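Local coordinates for CurF (Lyngbya majuscula, PDB 5DP2), which probably forms the cyclopropane ring of curacin A during its biosynthesis, as an NADPH-dependent enoyl reductase domain turned cyclopropanase, at residues Q12-S17 with A75-F80. Numbering follows the deposited sequence.
Sequences QLRIPS and AENLTF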
loop_
_atom_site.group_PDB
_atom_site.type_symbol
_atom_site.label_atom_id
_atom_site.label_comp_id
_atom_site.label_asym_id
_atom_site.label_seq_id
_atom_site.Cartn_x
_atom_site.Cartn_y
_atom_site.Cartn_z
ATOM N N GLN A 12 15.532 -14.484 -6.686
ATOM C CA GLN A 12 14.458 -14.090 -5.770
ATOM C C GLN A 12 15.086 -13.364 -4.582
ATOM O O GLN A 12 16.116 -13.813 -4.059
ATOM C CB GLN A 12 13.655 -15.299 -5.297
ATOM C CG GLN A 12 12.540 -14.941 -4.320
ATOM C CD GLN A 12 11.650 -16.136 -4.063
ATOM O OE1 GLN A 12 11.967 -17.000 -3.232
ATOM N NE2 GLN A 12 10.552 -16.214 -4.792
ATOM N N LEU A 13 14.467 -12.269 -4.153
ATOM C CA LEU A 13 14.999 -11.486 -3.026
ATOM C C LEU A 13 14.716 -12.235 -1.725
ATOM O O LEU A 13 13.591 -12.629 -1.434
ATOM C CB LEU A 13 14.318 -10.108 -3.022
ATOM C CG LEU A 13 14.951 -9.077 -2.086
ATOM C CD1 LEU A 13 16.334 -8.703 -2.543
ATOM C CD2 LEU A 13 14.046 -7.842 -2.048
ATOM N N ARG A 14 15.780 -12.412 -0.919
ATOM C CA ARG A 14 15.703 -13.182 0.307
ATOM C C ARG A 14 16.598 -12.557 1.367
ATOM O O ARG A 14 17.425 -11.697 1.064
ATOM C CB ARG A 14 16.131 -14.648 0.048
ATOM C CG ARG A 14 15.271 -15.389 -0.975
ATOM C CD ARG A 14 13.886 -15.747 -0.464
ATOM N NE ARG A 14 13.919 -16.978 0.355
ATOM C CZ ARG A 14 13.965 -18.200 -0.185
ATOM N NH1 ARG A 14 13.811 -18.390 -1.479
ATOM N NH2 ARG A 14 14.152 -19.258 0.597
ATOM N N ILE A 15 16.434 -13.022 2.600
ATOM C CA ILE A 15 17.319 -12.657 3.705
ATOM C C ILE A 15 17.743 -13.921 4.454
ATOM O O ILE A 15 16.996 -14.895 4.515
ATOM C CB ILE A 15 16.649 -11.673 4.687
ATOM C CG1 ILE A 15 15.318 -12.200 5.216
ATOM C CG2 ILE A 15 16.497 -10.302 4.057
ATOM C CD1 ILE A 15 14.701 -11.362 6.317
ATOM N N PRO A 16 18.910 -13.861 5.124
ATOM C CA PRO A 16 19.344 -14.991 5.934
ATOM C C PRO A 16 18.796 -14.946 7.352
ATOM O O PRO A 16 18.806 -15.973 8.056
ATOM C CB PRO A 16 20.861 -14.830 5.955
ATOM C CG PRO A 16 21.085 -13.361 5.844
ATOM C CD PRO A 16 20.008 -12.910 4.889
ATOM N N SER A 17 18.376 -13.769 7.802
ATOM C CA SER A 17 18.066 -13.505 9.206
ATOM C C SER A 17 17.489 -12.086 9.222
ATOM O O SER A 17 17.650 -11.328 8.253
ATOM C CB SER A 17 19.304 -13.578 10.102
ATOM O OG SER A 17 20.312 -12.698 9.637
ATOM N N ALA A 75 12.832 -16.661 8.824
ATOM C CA ALA A 75 13.435 -15.568 8.077
ATOM C C ALA A 75 13.960 -16.025 6.740
ATOM O O ALA A 75 13.802 -15.314 5.733
ATOM C CB ALA A 75 14.571 -14.926 8.873
ATOM N N GLU A 76 14.628 -17.178 6.708
ATOM C CA GLU A 76 15.268 -17.613 5.476
ATOM C C GLU A 76 14.283 -18.045 4.396
ATOM O O GLU A 76 14.676 -18.231 3.239
ATOM C CB GLU A 76 16.273 -18.727 5.758
ATOM C CG GLU A 76 15.648 -20.023 6.251
ATOM C CD GLU A 76 16.689 -21.052 6.628
ATOM O OE1 GLU A 76 17.784 -20.645 7.048
ATOM O OE2 GLU A 76 16.425 -22.264 6.507
ATOM N N ASN A 77 13.001 -18.172 4.763
ATOM C CA ASN A 77 11.941 -18.509 3.810
ATOM C C ASN A 77 11.133 -17.288 3.367
ATOM O O ASN A 77 10.295 -17.414 2.475
ATOM C CB ASN A 77 11.004 -19.560 4.408
ATOM C CG ASN A 77 11.679 -20.895 4.620
ATOM O OD1 ASN A 77 12.802 -21.127 4.163
ATOM N ND2 ASN A 77 10.967 -21.788 5.299
ATOM N N LEU A 78 11.310 -16.145 4.024
ATOM C CA LEU A 78 10.496 -14.952 3.726
ATOM C C LEU A 78 10.775 -14.427 2.319
ATOM O O LEU A 78 11.928 -14.233 1.936
ATOM C CB LEU A 78 10.808 -13.866 4.760
ATOM C CG LEU A 78 9.961 -12.583 4.667
ATOM C CD1 LEU A 78 8.491 -12.823 4.951
ATOM C CD2 LEU A 78 10.504 -11.541 5.621
ATOM N N THR A 79 9.690 -14.154 1.583
ATOM C CA THR A 79 9.782 -13.478 0.300
ATOM C C THR A 79 9.159 -12.078 0.415
ATOM O O THR A 79 8.494 -11.746 1.397
ATOM C CB THR A 79 9.125 -14.295 -0.835
ATOM O OG1 THR A 79 7.726 -14.439 -0.585
ATOM C CG2 THR A 79 9.713 -15.674 -0.962
ATOM N N PHE A 80 9.404 -11.285 -0.626
ATOM C CA PHE A 80 8.988 -9.890 -0.664
ATOM C C PHE A 80 8.300 -9.604 -1.982
ATOM O O PHE A 80 8.547 -10.274 -2.984
ATOM C CB PHE A 80 10.216 -8.970 -0.506
ATOM C CG PHE A 80 11.013 -9.260 0.728
ATOM C CD1 PHE A 80 10.682 -8.686 1.936
ATOM C CD2 PHE A 80 12.067 -10.173 0.705
ATOM C CE1 PHE A 80 11.358 -9.013 3.092
ATOM C CE2 PHE A 80 12.756 -10.496 1.859
ATOM C CZ PHE A 80 12.419 -9.904 3.048
HETATM O O HOH W 1 11.180 -12.209 -2.685
HETATM O O HOH W 2 14.343 -15.021 2.881
HETATM O O HOH W 3 17.206 -17.224 2.396
#
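Arg14 grips the carbonyl oxygen of Glu76 side-on with two nitrogens. Its NH2 lies 2.9 Å from Glu76 O with an N-H...O angle of 158°, while NE makes a longer, more bent bond of 3.2 Å to the same Glu76 O. That oxygen lies about 5° out of the guanidinium plane, so both N-H groups converge on one acceptor. The Arg14 side chain bends at chi2 and chi3, which brings NE round to Glu76 O, and the third nitrogen, NH1, bonds Gln12 OE1, which also accepts from Arg69. An alanine at Arg14 would probably leave Glu76 O without both nitrogen donors and Gln12 OE1 without one of its partners. Three waters join the backbones: one accepts from Ile15 N and lies within bonding distance of both Ala75 O and Leu78 O, among the acceptors that compete for its protons, a second links Leu13 O with Phe80 N, and a third donates to both Ile15 O and Glu76 O. Ile15 O also receives a nearly straight CA-H...O contact from Glu76 CA (3.4 Å). Beyond these polar links, Phe80 turns its ring edge to Leu13 O, its CD2 packs 4.1 Å from Leu13 CD2, and Ile15 CD1 approaches Leu78 CD2 at 4.3 Å. The contact thus joins the end of strand 11-14, paired antiparallel with strand 25-28, to the loop leading into strand 83-91; helix 50-57 packs on Leu78 and Phe80, and helix 321-329 on Leu13.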